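Local atomic coordinates of tubulin-like protein CetZ2 (Haloferax volcanii, PDB entry 4B45), a protein that binds GTP and has GTPase activity as a tubulin/FtsZ-like cytoskeletal protein that takes part in the control of archaeal cell shape. Residues Met1-Leu5 with Leu194-Glu198; Glu95-Ala101 with Val125-Gly131; Gly226-Ala232 with Gly308-Val314; Val243-Thr247 with Gly281-Ala285. One frame throughout, in Å; residues are numbered along the deposited sequence.

Contact 1: Met1-Leu5 with Leu194-Glu198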
loop_
_atom_site.group_PDB
_atom_site.type_symbol
_atom_site.label_atom_id
_atom_site.label_comp_id
_atom_site.label_asym_id
_atom_site.label_seq_id
_atom_site.Cartn_x
_atom_site.Cartn_y
_atom_site.Cartn_z
ATOM N N MET A 1 -10.030 9.407 1.565
ATOM C CA MET A 1 -10.470 8.487 0.523
ATOM C C MET A 1 -11.116 7.232 1.102
ATOM O O MET A 1 -10.434 6.398 1.695
ATOM C CB MET A 1 -9.301 8.082 -0.371
ATOM C CG MET A 1 -9.716 7.053 -1.409
ATOM S SD MET A 1 -8.346 6.391 -2.364
ATOM C CE MET A 1 -8.288 7.573 -3.680
ATOM N N LYS A 2 -12.425 7.094 0.920
ATOM C CA LYS A 2 -13.123 5.932 1.447
ATOM C C LYS A 2 -12.861 4.744 0.533
ATOM O O LYS A 2 -12.999 4.846 -0.693
ATOM C CB LYS A 2 -14.622 6.205 1.569
ATOM C CG LYS A 2 -14.968 7.396 2.443
ATOM C CD LYS A 2 -16.454 7.700 2.345
ATOM C CE LYS A 2 -16.773 9.141 2.732
ATOM N NZ LYS A 2 -18.224 9.437 2.554
ATOM N N THR A 3 -12.478 3.617 1.125
ATOM C CA THR A 3 -12.041 2.476 0.334
ATOM C C THR A 3 -12.602 1.130 0.805
ATOM O O THR A 3 -13.127 1.007 1.923
ATOM C CB THR A 3 -10.512 2.414 0.282
ATOM O OG1 THR A 3 -10.105 1.565 -0.801
ATOM C CG2 THR A 3 -9.955 1.887 1.597
ATOM N N VAL A 4 -12.505 0.134 -0.075
ATOM C CA VAL A 4 -12.870 -1.249 0.233
ATOM C C VAL A 4 -11.652 -2.134 0.024
ATOM O O VAL A 4 -11.011 -2.086 -1.029
ATOM C CB VAL A 4 -14.002 -1.772 -0.681
ATOM C CG1 VAL A 4 -14.160 -3.282 -0.509
ATOM C CG2 VAL A 4 -15.300 -1.072 -0.379
ATOM N N LEU A 5 -11.307 -2.923 1.032
ATOM C CA LEU A 5 -10.095 -3.724 0.955
ATOM C C LEU A 5 -10.444 -5.170 0.642
ATOM O O LEU A 5 -11.324 -5.733 1.270
ATOM C CB LEU A 5 -9.334 -3.658 2.277
ATOM C CG LEU A 5 -8.972 -2.261 2.768
ATOM C CD1 LEU A 5 -8.246 -2.326 4.130
ATOM C CD2 LEU A 5 -8.122 -1.544 1.729
ATOM N N LEU A 194 -5.304 7.547 3.429
ATOM C CA LEU A 194 -6.738 7.401 3.274
ATOM C C LEU A 194 -7.497 8.364 4.170
ATOM O O LEU A 194 -8.548 8.880 3.786
ATOM C CB LEU A 194 -7.161 5.957 3.587
ATOM C CG LEU A 194 -6.570 4.847 2.710
ATOM C CD1 LEU A 194 -6.956 3.465 3.252
ATOM C CD2 LEU A 194 -7.017 4.999 1.261
ATOM N N ALA A 195 -6.968 8.613 5.366
ATOM C CA ALA A 195 -7.665 9.461 6.331
ATOM C C ALA A 195 -7.634 10.956 5.985
ATOM O O ALA A 195 -8.563 11.700 6.332
ATOM C CB ALA A 195 -7.100 9.247 7.721
ATOM N N ALA A 196 -6.573 11.387 5.312
ATOM C CA ALA A 196 -6.381 12.808 4.988
ATOM C C ALA A 196 -7.580 13.388 4.240
ATOM O O ALA A 196 -7.944 14.549 4.430
ATOM C CB ALA A 196 -5.120 12.999 4.176
ATOM N N GLY A 197 -8.198 12.568 3.394
ATOM C CA GLY A 197 -9.350 13.003 2.622
ATOM C C GLY A 197 -10.636 13.047 3.420
ATOM O O GLY A 197 -11.646 13.550 2.943
ATOM N N GLU A 198 -10.607 12.533 4.643
ATOM C CA GLU A 198 -11.831 12.449 5.434
ATOM C C GLU A 198 -11.915 13.523 6.521
ATOM O O GLU A 198 -12.890 13.579 7.266
ATOM C CB GLU A 198 -11.994 11.045 6.026
ATOM C CG GLU A 198 -11.865 9.942 4.993
ATOM C CD GLU A 198 -12.804 10.143 3.814
ATOM O OE1 GLU A 198 -14.034 10.198 4.038
ATOM O OE2 GLU A 198 -12.313 10.256 2.666
HETATM O O HOH W 1 -7.445 10.766 1.247
#

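Contact 2: Glu95-Ala101 with Val125-Gly131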
loop_
_atom_site.group_PDB
_atom_site.type_symbol
_atom_site.label_atom_id
_atom_site.label_comp_id
_atom_site.label_asym_id
_atom_site.label_seq_id
_atom_site.Cartn_x
_atom_site.Cartn_y
_atom_site.Cartn_z
ATOM N N GLU A 95 -14.702 5.099 -2.763
ATOM C CA GLU A 95 -14.027 5.993 -3.693
ATOM C C GLU A 95 -12.909 5.290 -4.439
ATOM O O GLU A 95 -12.352 5.815 -5.408
ATOM C CB GLU A 95 -13.524 7.231 -2.960
ATOM C CG GLU A 95 -14.665 8.146 -2.555
ATOM C CD GLU A 95 -14.231 9.277 -1.649
ATOM O OE1 GLU A 95 -13.482 9.022 -0.681
ATOM O OE2 GLU A 95 -14.665 10.422 -1.895
ATOM N N SER A 96 -12.600 4.081 -3.985
ATOM C CA SER A 96 -11.554 3.280 -4.583
ATOM C C SER A 96 -11.673 1.865 -4.032
ATOM O O SER A 96 -12.392 1.642 -3.052
ATOM C CB SER A 96 -10.183 3.868 -4.241
ATOM O OG SER A 96 -9.950 3.810 -2.849
ATOM N N ILE A 97 -10.985 0.921 -4.669
ATOM C CA ILE A 97 -10.881 -0.448 -4.172
ATOM C C ILE A 97 -9.425 -0.899 -4.192
ATOM O O ILE A 97 -8.733 -0.767 -5.208
ATOM C CB ILE A 97 -11.723 -1.445 -5.015
ATOM C CG1 ILE A 97 -13.208 -1.103 -4.932
ATOM C CG2 ILE A 97 -11.505 -2.885 -4.517
ATOM C CD1 ILE A 97 -14.074 -1.976 -5.821
ATOM N N PHE A 98 -8.943 -1.396 -3.060
ATOM C CA PHE A 98 -7.581 -1.927 -2.983
ATOM C C PHE A 98 -7.584 -3.456 -2.979
ATOM O O PHE A 98 -8.187 -4.065 -2.099
ATOM C CB PHE A 98 -6.881 -1.437 -1.715
ATOM C CG PHE A 98 -6.245 -0.069 -1.845
ATOM C CD1 PHE A 98 -4.955 0.061 -2.324
ATOM C CD2 PHE A 98 -6.936 1.073 -1.465
ATOM C CE1 PHE A 98 -4.356 1.311 -2.427
ATOM C CE2 PHE A 98 -6.353 2.322 -1.566
ATOM C CZ PHE A 98 -5.053 2.436 -2.047
ATOM N N VAL A 99 -6.948 -4.073 -3.974
ATOM C CA VAL A 99 -6.698 -5.508 -3.916
ATOM C C VAL A 99 -5.331 -5.706 -3.259
ATOM O O VAL A 99 -4.308 -5.337 -3.831
ATOM C CB VAL A 99 -6.732 -6.189 -5.312
ATOM C CG1 VAL A 99 -6.216 -7.626 -5.216
ATOM C CG2 VAL A 99 -8.142 -6.187 -5.891
ATOM N N VAL A 100 -5.313 -6.264 -2.049
ATOM C CA VAL A 100 -4.068 -6.389 -1.281
ATOM C C VAL A 100 -3.474 -7.801 -1.415
ATOM O O VAL A 100 -4.131 -8.785 -1.085
ATOM C CB VAL A 100 -4.320 -6.072 0.213
ATOM C CG1 VAL A 100 -3.030 -5.986 0.974
ATOM C CG2 VAL A 100 -5.125 -4.776 0.354
ATOM N N ALA A 101 -2.234 -7.897 -1.891
ATOM C CA ALA A 101 -1.621 -9.202 -2.143
ATOM C C ALA A 101 -0.104 -9.259 -1.956
ATOM O O ALA A 101 0.619 -8.298 -2.237
ATOM C CB ALA A 101 -1.967 -9.680 -3.534
ATOM N N VAL A 125 -14.921 3.379 -9.881
ATOM C CA VAL A 125 -13.820 3.891 -9.062
ATOM C C VAL A 125 -12.500 3.204 -9.401
ATOM O O VAL A 125 -12.498 2.099 -9.959
ATOM C CB VAL A 125 -14.128 3.737 -7.559
ATOM C CG1 VAL A 125 -15.285 4.648 -7.171
ATOM C CG2 VAL A 125 -14.457 2.290 -7.231
ATOM N N PRO A 126 -11.366 3.860 -9.089
ATOM C CA PRO A 126 -10.111 3.164 -9.379
ATOM C C PRO A 126 -9.966 1.865 -8.596
ATOM O O PRO A 126 -10.408 1.762 -7.440
ATOM C CB PRO A 126 -9.029 4.174 -8.950
ATOM C CG PRO A 126 -9.754 5.229 -8.161
ATOM C CD PRO A 126 -11.139 5.267 -8.715
ATOM N N VAL A 127 -9.362 0.879 -9.246
ATOM C CA VAL A 127 -8.951 -0.358 -8.584
ATOM C C VAL A 127 -7.428 -0.370 -8.460
ATOM O O VAL A 127 -6.711 -0.367 -9.462
ATOM C CB VAL A 127 -9.465 -1.596 -9.337
ATOM C CG1 VAL A 127 -9.112 -2.868 -8.573
ATOM C CG2 VAL A 127 -10.980 -1.495 -9.541
ATOM N N TYR A 128 -6.945 -0.332 -7.224
ATOM C CA TYR A 128 -5.517 -0.321 -6.951
ATOM C C TYR A 128 -5.105 -1.668 -6.402
ATOM O O TYR A 128 -5.895 -2.328 -5.734
ATOM C CB TYR A 128 -5.193 0.738 -5.895
ATOM C CG TYR A 128 -5.591 2.143 -6.288
ATOM C CD1 TYR A 128 -5.236 2.661 -7.528
ATOM C CD2 TYR A 128 -6.332 2.952 -5.424
ATOM C CE1 TYR A 128 -5.600 3.956 -7.897
ATOM C CE2 TYR A 128 -6.703 4.243 -5.792
ATOM C CZ TYR A 128 -6.330 4.737 -7.030
ATOM O OH TYR A 128 -6.682 6.022 -7.412
ATOM N N VAL A 129 -3.870 -2.075 -6.679
ATOM C CA VAL A 129 -3.287 -3.220 -6.008
ATOM C C VAL A 129 -2.266 -2.714 -5.000
ATOM O O VAL A 129 -1.372 -1.930 -5.339
ATOM C CB VAL A 129 -2.601 -4.199 -6.993
ATOM C CG1 VAL A 129 -1.751 -5.253 -6.236
ATOM C CG2 VAL A 129 -3.630 -4.883 -7.875
ATOM N N LEU A 130 -2.431 -3.123 -3.748
ATOM C CA LEU A 130 -1.394 -2.919 -2.749
ATOM C C LEU A 130 -0.570 -4.203 -2.754
ATOM O O LEU A 130 -0.997 -5.244 -2.223
ATOM C CB LEU A 130 -2.020 -2.633 -1.380
ATOM C CG LEU A 130 -1.107 -2.427 -0.173
ATOM C CD1 LEU A 130 -0.077 -1.299 -0.394
ATOM C CD2 LEU A 130 -1.975 -2.153 1.065
ATOM N N GLY A 131 0.584 -4.150 -3.415
ATOM C CA GLY A 131 1.357 -5.357 -3.661
ATOM C C GLY A 131 2.611 -5.478 -2.822
ATOM O O GLY A 131 3.400 -4.528 -2.736
#

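Contact 3: Gly226-Ala232 with Gly308-Val314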
loop_
_atom_site.group_PDB
_atom_site.type_symbol
_atom_site.label_atom_id
_atom_site.label_comp_id
_atom_site.label_asym_id
_atom_site.label_seq_id
_atom_site.Cartn_x
_atom_site.Cartn_y
_atom_site.Cartn_z
ATOM N N GLY A 226 5.926 7.358 0.783
ATOM C CA GLY A 226 6.971 7.714 1.717
ATOM C C GLY A 226 6.437 8.289 3.013
ATOM O O GLY A 226 5.420 8.991 3.028
ATOM N N TYR A 227 7.136 8.007 4.108
ATOM C CA TYR A 227 6.765 8.561 5.403
ATOM C C TYR A 227 7.987 8.867 6.280
ATOM O O TYR A 227 8.948 8.085 6.332
ATOM C CB TYR A 227 5.804 7.615 6.119
ATOM C CG TYR A 227 5.412 8.057 7.512
ATOM C CD1 TYR A 227 4.402 8.980 7.704
ATOM C CD2 TYR A 227 6.056 7.539 8.634
ATOM C CE1 TYR A 227 4.040 9.386 8.981
ATOM C CE2 TYR A 227 5.708 7.940 9.910
ATOM C CZ TYR A 227 4.700 8.868 10.076
ATOM O OH TYR A 227 4.337 9.263 11.343
ATOM N N ALA A 228 7.956 10.024 6.940
ATOM C CA ALA A 228 8.929 10.350 7.988
ATOM C C ALA A 228 8.352 11.394 8.935
ATOM O O ALA A 228 7.516 12.209 8.530
ATOM C CB ALA A 228 10.251 10.839 7.391
ATOM N N SER A 229 8.790 11.372 10.192
ATOM C CA SER A 229 8.259 12.303 11.191
ATOM C C SER A 229 9.332 12.902 12.092
ATOM O O SER A 229 10.458 12.413 12.165
ATOM C CB SER A 229 7.187 11.634 12.052
ATOM O OG SER A 229 7.775 10.741 12.984
ATOM N N ALA A 230 8.960 13.970 12.785
ATOM C CA ALA A 230 9.889 14.688 13.648
ATOM C C ALA A 230 9.105 15.369 14.744
ATOM O O ALA A 230 7.930 15.706 14.562
ATOM C CB ALA A 230 10.635 15.720 12.854
ATOM N N GLU A 231 9.755 15.586 15.878
ATOM C CA GLU A 231 9.121 16.327 16.951
ATOM C C GLU A 231 8.789 17.725 16.447
ATOM O O GLU A 231 9.560 18.313 15.684
ATOM C CB GLU A 231 10.031 16.405 18.173
ATOM C CG GLU A 231 9.457 17.268 19.281
ATOM C CD GLU A 231 10.458 17.577 20.375
ATOM O OE1 GLU A 231 11.369 16.747 20.609
ATOM O OE2 GLU A 231 10.328 18.655 20.999
ATOM N N ALA A 232 7.630 18.243 16.848
ATOM C CA ALA A 232 7.255 19.604 16.505
ATOM C C ALA A 232 7.418 20.554 17.672
ATOM O O ALA A 232 7.018 20.268 18.803
ATOM C CB ALA A 232 5.830 19.668 15.979
ATOM N N GLY A 308 2.228 15.563 18.777
ATOM C CA GLY A 308 3.332 16.367 19.271
ATOM C C GLY A 308 4.389 16.456 18.189
ATOM O O GLY A 308 5.455 17.043 18.371
ATOM N N ARG A 309 4.071 15.877 17.040
ATOM C CA ARG A 309 5.017 15.764 15.947
ATOM C C ARG A 309 4.491 16.366 14.646
ATOM O O ARG A 309 3.361 16.855 14.573
ATOM C CB ARG A 309 5.364 14.284 15.738
ATOM C CG ARG A 309 5.857 13.616 17.013
ATOM C CD ARG A 309 6.012 12.106 16.868
ATOM N NE ARG A 309 7.043 11.758 15.899
ATOM C CZ ARG A 309 8.346 11.811 16.150
ATOM N NH1 ARG A 309 8.779 12.196 17.342
ATOM N NH2 ARG A 309 9.215 11.484 15.205
ATOM N N LEU A 310 5.341 16.332 13.628
ATOM C CA LEU A 310 4.980 16.698 12.268
ATOM C C LEU A 310 5.420 15.535 11.420
ATOM O O LEU A 310 6.393 14.860 11.756
ATOM C CB LEU A 310 5.787 17.908 11.800
ATOM C CG LEU A 310 5.448 19.287 12.320
ATOM C CD1 LEU A 310 6.604 20.217 12.012
ATOM C CD2 LEU A 310 4.169 19.770 11.663
ATOM N N ALA A 311 4.746 15.312 10.302
ATOM C CA ALA A 311 5.223 14.298 9.378
ATOM C C ALA A 311 4.952 14.708 7.951
ATOM O O ALA A 311 4.027 15.469 7.692
ATOM C CB ALA A 311 4.594 12.939 9.678
ATOM N N SER A 312 5.788 14.214 7.042
ATOM C CA SER A 312 5.525 14.310 5.621
ATOM C C SER A 312 5.128 12.926 5.128
ATOM O O SER A 312 5.791 11.917 5.409
ATOM C CB SER A 312 6.747 14.794 4.845
ATOM O OG SER A 312 7.153 16.075 5.289
ATOM N N LEU A 313 4.034 12.887 4.395
ATOM C CA LEU A 313 3.561 11.659 3.806
ATOM C C LEU A 313 3.551 11.965 2.328
ATOM O O LEU A 313 2.809 12.843 1.883
ATOM C CB LEU A 313 2.157 11.380 4.311
ATOM C CG LEU A 313 1.450 10.086 3.943
ATOM C CD1 LEU A 313 2.095 8.904 4.675
ATOM C CD2 LEU A 313 -0.024 10.217 4.306
ATOM N N VAL A 314 4.416 11.296 1.574
ATOM C CA VAL A 314 4.549 11.581 0.146
ATOM C C VAL A 314 4.216 10.386 -0.736
ATOM O O VAL A 314 4.933 9.394 -0.728
ATOM C CB VAL A 314 5.965 12.036 -0.199
ATOM C CG1 VAL A 314 6.074 12.287 -1.686
ATOM C CG2 VAL A 314 6.318 13.310 0.584
#

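Contact 4: Val243-Thr247 with Gly281-Ala285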
loop_
_atom_site.group_PDB
_atom_site.type_symbol
_atom_site.label_atom_id
_atom_site.label_comp_id
_atom_site.label_asym_id
_atom_site.label_seq_id
_atom_site.Cartn_x
_atom_site.Cartn_y
_atom_site.Cartn_z
ATOM N N VAL A 243 10.160 20.308 8.534
ATOM C CA VAL A 243 9.345 20.041 7.347
ATOM C C VAL A 243 10.200 19.670 6.138
ATOM O O VAL A 243 9.860 18.734 5.390
ATOM C CB VAL A 243 8.417 21.252 6.990
ATOM C CG1 VAL A 243 7.633 20.995 5.692
ATOM C CG2 VAL A 243 7.449 21.522 8.118
ATOM N N MET A 244 11.302 20.398 5.944
ATOM C CA MET A 244 12.248 20.104 4.863
ATOM C C MET A 244 12.827 18.701 4.997
ATOM O O MET A 244 12.939 17.952 4.024
ATOM C CB MET A 244 13.432 21.077 4.868
ATOM C CG MET A 244 13.092 22.533 4.593
ATOM S SD MET A 244 12.068 22.690 3.123
ATOM C CE MET A 244 13.231 22.414 1.785
ATOM N N SER A 245 13.229 18.354 6.207
ATOM C CA SER A 245 14.000 17.145 6.380
ATOM C C SER A 245 13.086 15.919 6.397
ATOM O O SER A 245 13.420 14.913 5.772
ATOM C CB SER A 245 14.868 17.221 7.632
ATOM O OG SER A 245 14.173 16.707 8.748
ATOM N N THR A 246 11.946 15.990 7.089
ATOM C CA THR A 246 10.974 14.886 6.990
ATOM C C THR A 246 10.567 14.621 5.541
ATOM O O THR A 246 10.425 13.467 5.127
ATOM C CB THR A 246 9.691 15.092 7.847
ATOM O OG1 THR A 246 8.943 16.229 7.372
ATOM C CG2 THR A 246 10.053 15.258 9.321
ATOM N N THR A 247 10.383 15.691 4.772
ATOM C CA THR A 247 9.988 15.556 3.369
ATOM C C THR A 247 11.095 14.889 2.570
ATOM O O THR A 247 10.821 13.958 1.813
ATOM C CB THR A 247 9.605 16.908 2.736
ATOM O OG1 THR A 247 8.604 17.537 3.534
ATOM C CG2 THR A 247 9.053 16.720 1.341
ATOM N N GLY A 281 8.093 26.546 5.279
ATOM C CA GLY A 281 8.512 25.154 5.298
ATOM C C GLY A 281 7.784 24.317 4.261
ATOM O O GLY A 281 8.405 23.588 3.470
ATOM N N VAL A 282 6.457 24.425 4.258
ATOM C CA VAL A 282 5.619 23.656 3.337
ATOM C C VAL A 282 5.890 24.024 1.877
ATOM O O VAL A 282 6.050 23.144 1.025
ATOM C CB VAL A 282 4.126 23.874 3.637
ATOM C CG1 VAL A 282 3.252 23.239 2.555
ATOM C CG2 VAL A 282 3.782 23.294 4.991
ATOM N N GLU A 283 5.961 25.323 1.602
ATOM C CA GLU A 283 6.183 25.817 0.250
ATOM C C GLU A 283 7.508 25.305 -0.284
ATOM O O GLU A 283 7.565 24.709 -1.361
ATOM C CB GLU A 283 6.132 27.356 0.206
ATOM C CG GLU A 283 4.735 27.926 0.441
ATOM C CD GLU A 283 4.679 29.459 0.376
ATOM O OE1 GLU A 283 5.699 30.121 0.678
ATOM O OE2 GLU A 283 3.607 30.003 0.026
ATOM N N ARG A 284 8.573 25.527 0.478
ATOM C CA ARG A 284 9.893 25.025 0.103
ATOM C C ARG A 284 9.959 23.503 0.017
ATOM O O ARG A 284 10.641 22.963 -0.864
ATOM C CB ARG A 284 10.962 25.558 1.059
ATOM C CG ARG A 284 11.118 27.078 0.953
ATOM C CD ARG A 284 11.655 27.476 -0.420
ATOM N NE ARG A 284 11.378 28.878 -0.722
ATOM C CZ ARG A 284 12.122 29.896 -0.301
ATOM N NH1 ARG A 284 13.186 29.676 0.456
ATOM N NH2 ARG A 284 11.794 31.139 -0.627
ATOM N N ALA A 285 9.250 22.794 0.897
ATOM C CA ALA A 285 9.292 21.315 0.844
ATOM C C ALA A 285 8.665 20.759 -0.435
ATOM O O ALA A 285 9.201 19.843 -1.055
ATOM C CB ALA A 285 8.642 20.687 2.071
#

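Contact 1: Met1-Leu5 with Leu194-Glu198
In the tubulin/FtsZ fold a long central helix runs from the GTPase domain to the C-terminal domain. Here its last turn, which includes L194, meets the chain's N-terminus just ahead of strand 3-8. The positively charged amino group suits the acidic, carbonyl-rich pocket that receives it. M1 N donates to L194 O (2.7 Å) and forms a salt bridge with E198 OE2 (2.7 Å). E198 can serve in this way because its side chain is folded, with chi1 and chi2 both m, which brings the carboxylate back to the terminus. K2 does the reverse: extended as m-t-t-t, it lays its methylene chain beside the same carboxylate, CE lying 3.2 Å from E198 OE1, while K2 NZ stays 4.5 Å from that oxygen, beyond salt-bridge range. The apolar half is made by M1, whose t-t start places SD 4.1 Å from L194 CD2 while the end of the side chain leads away; the side chain also touches V213 and I214 of helix 210-217. L194, in the m-t form, also reaches T3, CD1 to T3 CG2 being 3.8 Å; the T3 hydroxyl is hydrogen-bonded to S96. G197 is apt here, since a CB would clash at 2.7 Å from M1 N. A water takes a further hydrogen bond from M1 N at 2.9 Å and a weak one from G197 N, also at 2.9 Å.

Contact 2: Glu95-Ala101 with Val125-Gly131
Before strand 96-102 begins, E95 meets the turn leading into strand 127-133: its O lies 3.5 Å from V125 CB, and its carboxylate is bound to K2 N. S96 is small enough to sit beside Y128, its CB 3.8 Å from Y128 CE2, while its hydroxyl is hydrogen-bonded to T3. From I97 onward the two strands pair in parallel, and every second residue of the first strand, I97 then V99, bonds through N and O to the two residues flanking its partner. I97 N donates to P126 O (3.0 Å) and I97 O accepts from Y128 N (2.7 Å); an imino acid is tolerated at P126 because only its carbonyl is needed. Y128 CB lies over one face of the F98 ring, a CH-pi contact 4.0 Å from its centroid. V99 repeats the backbone pattern, its N bonding to Y128 O (2.7 Å) and its O to L130 N (2.9 Å), and its beta-branched side chain, suited to extended backbone, meets V129. V100 packs CG1 4.0 Å from L130 CD2, and A101 N closes the series on L130 O (2.9 Å), close to GTP-binding G108, where a small residue fits. This is a beta-alpha-beta crossover of the Rossmann-like GTPase domain: the connecting helix 107-120 packs on V99, A101 and V127, whereas strands 3-8 and 159-164 continue the sheet on its two sides.

Contact 3: Gly226-Ala232 with Gly308-Val314
Strands 226-231 and 309-314 run antiparallel, their directions 159° apart and their axes 4.6 Å at closest approach, within the C-terminal-domain part of the sheet. Hydrogen-bonded pairs G226-V314, A228-S312 and A230-L310 alternate with non-hydrogen-bonded ones. Each of the three is doubly bonded, from G226 N to V314 O at 2.7 Å to A228 N to S312 O at 3.3 Å, and A232 N to G308 O (2.9 Å) adds a bond beyond the strand.

On one face the Y227 ring meets A311 and L313, CE1 lying 3.7 Å from A311 CB and CD1 3.8 Å from L313 CD1, and it continues to L192 of the central helix 175-196. The other face bears A228 and A230, short enough for helix 240-252 to lie close, and S312, whose OG bonds to T247. At the far end A232 CB rests 3.7 Å from L310 CG.

R309 curls over the backbone of A230 so that NH2 (2.7 Å) and NE (3.2 Å) both donate to S229 OG. A bound peptide lies here: S229 OG also hydrogen-bonds to its backbone, so S229 and R309 hold each other in place beside it, while Y227 and A311 give its side chains an apolar surface.

Contact 4: Val243-Thr247 with Gly281-Ala285
M244 swings its all-m side chain across to R284 and A285 of the facing helix, laying SD 3.6 Å from A285 N and 3.7 Å from R284 CB. A flexible thioether suits this groove because it can bend over backbone as readily as over side chains. Beside it V243 CG1 sits 3.5 Å from G281 O and 3.8 Å from A285 CB. Glycine and alanine on the second helix permit such intimacy: a CB on G281 would lie only 3.3 Å from V243 CB. One turn on, T247 points toward the second helix, its OG1 3.5 Å from A285 CB, the hydroxyl being satisfied by V243 O (2.5 Å from T247 OG1) in its own helix and by S312. No hydrogen bond crosses the interface, whose axes approach to 9.0 Å at a signed crossing angle of -36°.

Helices 240-252 and 279-293 lie side by side, pointing broadly the same way, on the C-terminal-domain sheet: V243, T247 and V282 all rest on I270 of strand 263-272.

How the contacts relate
Contact 2 is the most central, almost wholly buried in the GTPase-domain sheet, and contact 1 touches it directly, since strands 3-8 and 96-102 are neighbours: K2 O lies 2.7 Å from E95 N. Contact 1, partly buried, relies on a charged terminus and links that domain to the central helix. Contacts 3 and 4 belong to the C-terminal domain and share the S312 hydroxyl, its OG 2.7 Å from T247 OG1. Both sheet contacts depend on backbone hydrogen bonds, parallel in contact 2 and antiparallel in contact 3, the latter with an arginine-serine pair beside a bound peptide. Contact 4, buried but farthest from the chain's centre, is held by packing alone.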